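Local coordinates for protein hyaluronidase (Thermobaculum terrenum, PDB 5DIY) that probably removes O-linked N-acetylglucosamine as a family 84 glycoside hydrolase of a thermophilic bacterium, at residues Ser366-Phe369 and Trp370-Pro374. Residues are numbered along the deposited sequence; the frame is centred on the assembly and turned at random.
Sequences SKFF and WEIRP
I372 meets F368 and F369 through its longer branch: chi1 of 73° sets CG1 of I372 between backbone N and carbonyl carbon, from where CD1 reaches the two rings, while CG of F368 lies anti to the backbone N (chi1 176°). CD1 of I372 lies 3.8 Å from CE1 of F368 and 3.9 Å from CD1 of F369, so one methyl touches both phenylalanines. The second branch, CG2, stands over one face of the F368 ring, offset toward its rim. The two rings also meet each other: CD1 of F368 lies over the centre of the F369 ring, 3.6 Å above its plane. M304 and L296, from the helices 301-308 and 284-296, cover both phenylalanines, and F307 packs on I372. With an alanine here in place of I372, the CD1 and CG2 contacts would go, which would probably leave a gap beside the rings and F307 and give the phenylalanines more freedom to shift.

Three i to i+4 backbone bonds hold this short helix: W370 N to S366 O, E371 N to K367 O at 2.9 Å, and I372 N to F368 O at 3.1 Å. I372 then leaves helical geometry and occupies the N-cap position of helix 373-398, so helix 367-371 hands the chain directly to the long one.

On another side, the extended chains of K367 and E371 slant across each other, with K367 CE 3.6 Å from E371 OE2. The main charge partner of K367 NZ is E22; its salt bridge to E371 OE2 is long, at 3.9 Å. E371 OE1 accepts the backbone N-H of A264 in helix 262-277, on which F368 also packs through L267. Apolar and polar contacts thus together fasten the short helix to the barrel domain, away from the sugar site.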
ATOM      1  N   SER C 366       5.225  14.864  16.062  1.00 42.55           N
ATOM      2  CA  SER C 366       5.182  15.184  14.636  1.00 39.14           C
ATOM      3  C   SER C 366       3.969  14.607  13.908  1.00 37.06           C
ATOM      4  O   SER C 366       3.249  13.750  14.429  1.00 37.50           O
ATOM      5  CB  SER C 366       6.459  14.674  13.962  1.00 38.71           C
ATOM      6  OG  SER C 366       6.508  13.260  14.003  1.00 38.32           O
ATOM      7  N   LYS C 367       3.763  15.082  12.686  1.00 34.95           N
ATOM      8  CA  LYS C 367       2.655  14.629  11.852  1.00 34.38           C
ATOM      9  C   LYS C 367       2.685  13.122  11.551  1.00 31.29           C
ATOM     10  O   LYS C 367       1.636  12.486  11.503  1.00 29.59           O
ATOM     11  CB  LYS C 367       2.629  15.410  10.540  1.00 34.71           C
ATOM     12  CG  LYS C 367       1.431  15.062   9.686  1.00 35.73           C
ATOM     13  CD  LYS C 367       1.289  15.995   8.507  1.00 37.48           C
ATOM     14  CE  LYS C 367      -0.051  15.764   7.849  1.00 37.73           C
ATOM     15  NZ  LYS C 367       0.003  16.126   6.423  1.00 38.53           N
ATOM     16  N   PHE C 368       3.875  12.573  11.321  1.00 30.46           N
ATOM     17  CA  PHE C 368       4.037  11.126  11.125  1.00 30.89           C
ATOM     18  C   PHE C 368       3.326  10.354  12.245  1.00 30.70           C
ATOM     19  O   PHE C 368       2.477   9.490  11.975  1.00 30.72           O
ATOM     20  CB  PHE C 368       5.528  10.749  11.058  1.00 31.02           C
ATOM     21  CG  PHE C 368       5.785   9.264  10.944  1.00 30.52           C
ATOM     22  CD1 PHE C 368       5.910   8.470  12.091  1.00 29.99           C
ATOM     23  CD2 PHE C 368       5.917   8.662   9.698  1.00 30.01           C
ATOM     24  CE1 PHE C 368       6.143   7.104  11.991  1.00 30.41           C
ATOM     25  CE2 PHE C 368       6.154   7.296   9.590  1.00 30.50           C
ATOM     26  CZ  PHE C 368       6.265   6.512  10.737  1.00 30.44           C
ATOM     27  N   PHE C 369       3.638  10.696  13.495  1.00 30.40           N
ATOM     28  CA  PHE C 369       3.049   9.986  14.653  1.00 30.45           C
ATOM     29  C   PHE C 369       1.575  10.288  14.900  1.00 30.76           C
ATOM     30  O   PHE C 369       0.878   9.454  15.481  1.00 32.03           O
ATOM     31  CB  PHE C 369       3.899  10.179  15.911  1.00 29.17           C
ATOM     32  CG  PHE C 369       5.259   9.569  15.784  1.00 28.61           C
ATOM     33  CD1 PHE C 369       5.408   8.185  15.759  1.00 28.86           C
ATOM     34  CD2 PHE C 369       6.385  10.362  15.613  1.00 28.68           C
ATOM     35  CE1 PHE C 369       6.658   7.604  15.600  1.00 28.01           C
ATOM     36  CE2 PHE C 369       7.639   9.788  15.463  1.00 28.39           C
ATOM     37  CZ  PHE C 369       7.775   8.408  15.455  1.00 28.16           C
ATOM     38  N   TRP C 370       1.093  11.442  14.433  1.00 31.10           N
ATOM     39  CA  TRP C 370      -0.355  11.693  14.341  1.00 31.77           C
ATOM     40  C   TRP C 370      -1.031  10.745  13.336  1.00 30.44           C
ATOM     41  O   TRP C 370      -2.099  10.215  13.615  1.00 29.70           O
ATOM     42  CB  TRP C 370      -0.648  13.152  13.957  1.00 33.18           C
ATOM     43  CG  TRP C 370      -2.114  13.459  13.880  1.00 34.63           C
ATOM     44  CD1 TRP C 370      -2.922  13.858  14.906  1.00 36.16           C
ATOM     45  CD2 TRP C 370      -2.952  13.376  12.720  1.00 36.43           C
ATOM     46  NE1 TRP C 370      -4.213  14.030  14.460  1.00 35.74           N
ATOM     47  CE2 TRP C 370      -4.260  13.742  13.122  1.00 36.41           C
ATOM     48  CE3 TRP C 370      -2.725  13.027  11.380  1.00 36.89           C
ATOM     49  CZ2 TRP C 370      -5.344  13.775  12.227  1.00 36.77           C
ATOM     50  CZ3 TRP C 370      -3.806  13.057  10.486  1.00 37.29           C
ATOM     51  CH2 TRP C 370      -5.099  13.429  10.918  1.00 37.21           C
ATOM     52  N   GLU C 371      -0.415  10.540  12.173  1.00 30.62           N
ATOM     53  CA  GLU C 371      -1.002   9.659  11.144  1.00 31.20           C
ATOM     54  C   GLU C 371      -1.060   8.186  11.573  1.00 30.18           C
ATOM     55  O   GLU C 371      -2.066   7.517  11.346  1.00 30.67           O
ATOM     56  CB  GLU C 371      -0.271   9.791   9.803  1.00 32.15           C
ATOM     57  CG  GLU C 371      -0.672  11.031   9.021  1.00 33.22           C
ATOM     58  CD  GLU C 371       0.074  11.196   7.715  1.00 33.87           C
ATOM     59  OE1 GLU C 371       0.834  10.284   7.318  1.00 34.43           O
ATOM     60  OE2 GLU C 371      -0.080  12.267   7.087  1.00 35.39           O
ATOM     61  N   ILE C 372      -0.001   7.700  12.214  1.00 30.32           N
ATOM     62  CA  ILE C 372       0.077   6.292  12.627  1.00 30.57           C
ATOM     63  C   ILE C 372      -0.493   5.996  14.027  1.00 30.82           C
ATOM     64  O   ILE C 372      -0.323   4.887  14.523  1.00 31.56           O
ATOM     65  CB  ILE C 372       1.521   5.731  12.503  1.00 30.03           C
ATOM     66  CG1 ILE C 372       2.462   6.276  13.585  1.00 29.87           C
ATOM     67  CG2 ILE C 372       2.084   6.019  11.117  1.00 30.35           C
ATOM     68  CD1 ILE C 372       3.526   5.277  13.986  1.00 30.25           C
ATOM     69  N   ARG C 373      -1.177   6.965  14.644  1.00 31.22           N
ATOM     70  CA  ARG C 373      -1.682   6.820  16.014  1.00 31.45           C
ATOM     71  C   ARG C 373      -2.643   5.642  16.222  1.00 30.11           C
ATOM     72  O   ARG C 373      -2.552   4.968  17.250  1.00 29.04           O
ATOM     73  CB  ARG C 373      -2.337   8.120  16.506  1.00 34.17           C
ATOM     74  CG  ARG C 373      -2.637   8.150  18.000  1.00 36.34           C
ATOM     75  CD  ARG C 373      -3.624   9.249  18.358  1.00 38.73           C
ATOM     76  NE  ARG C 373      -2.991  10.566  18.375  1.00 40.97           N
ATOM     77  CZ  ARG C 373      -3.638  11.734  18.374  1.00 42.15           C
ATOM     78  NH1 ARG C 373      -4.971  11.795  18.338  1.00 43.48           N
ATOM     79  NH2 ARG C 373      -2.936  12.863  18.396  1.00 42.90           N
ATOM     80  N   PRO C 374      -3.568   5.389  15.265  1.00 28.46           N
ATOM     81  CA  PRO C 374      -4.459   4.231  15.435  1.00 28.22           C
ATOM     82  C   PRO C 374      -3.729   2.891  15.564  1.00 28.40           C
ATOM     83  O   PRO C 374      -4.202   2.004  16.279  1.00 28.78           O
ATOM     84  CB  PRO C 374      -5.314   4.256  14.165  1.00 28.27           C
ATOM     85  CG  PRO C 374      -5.305   5.681  13.747  1.00 27.87           C
ATOM     86  CD  PRO C 374      -3.929   6.169  14.068  1.00 28.13           C
TER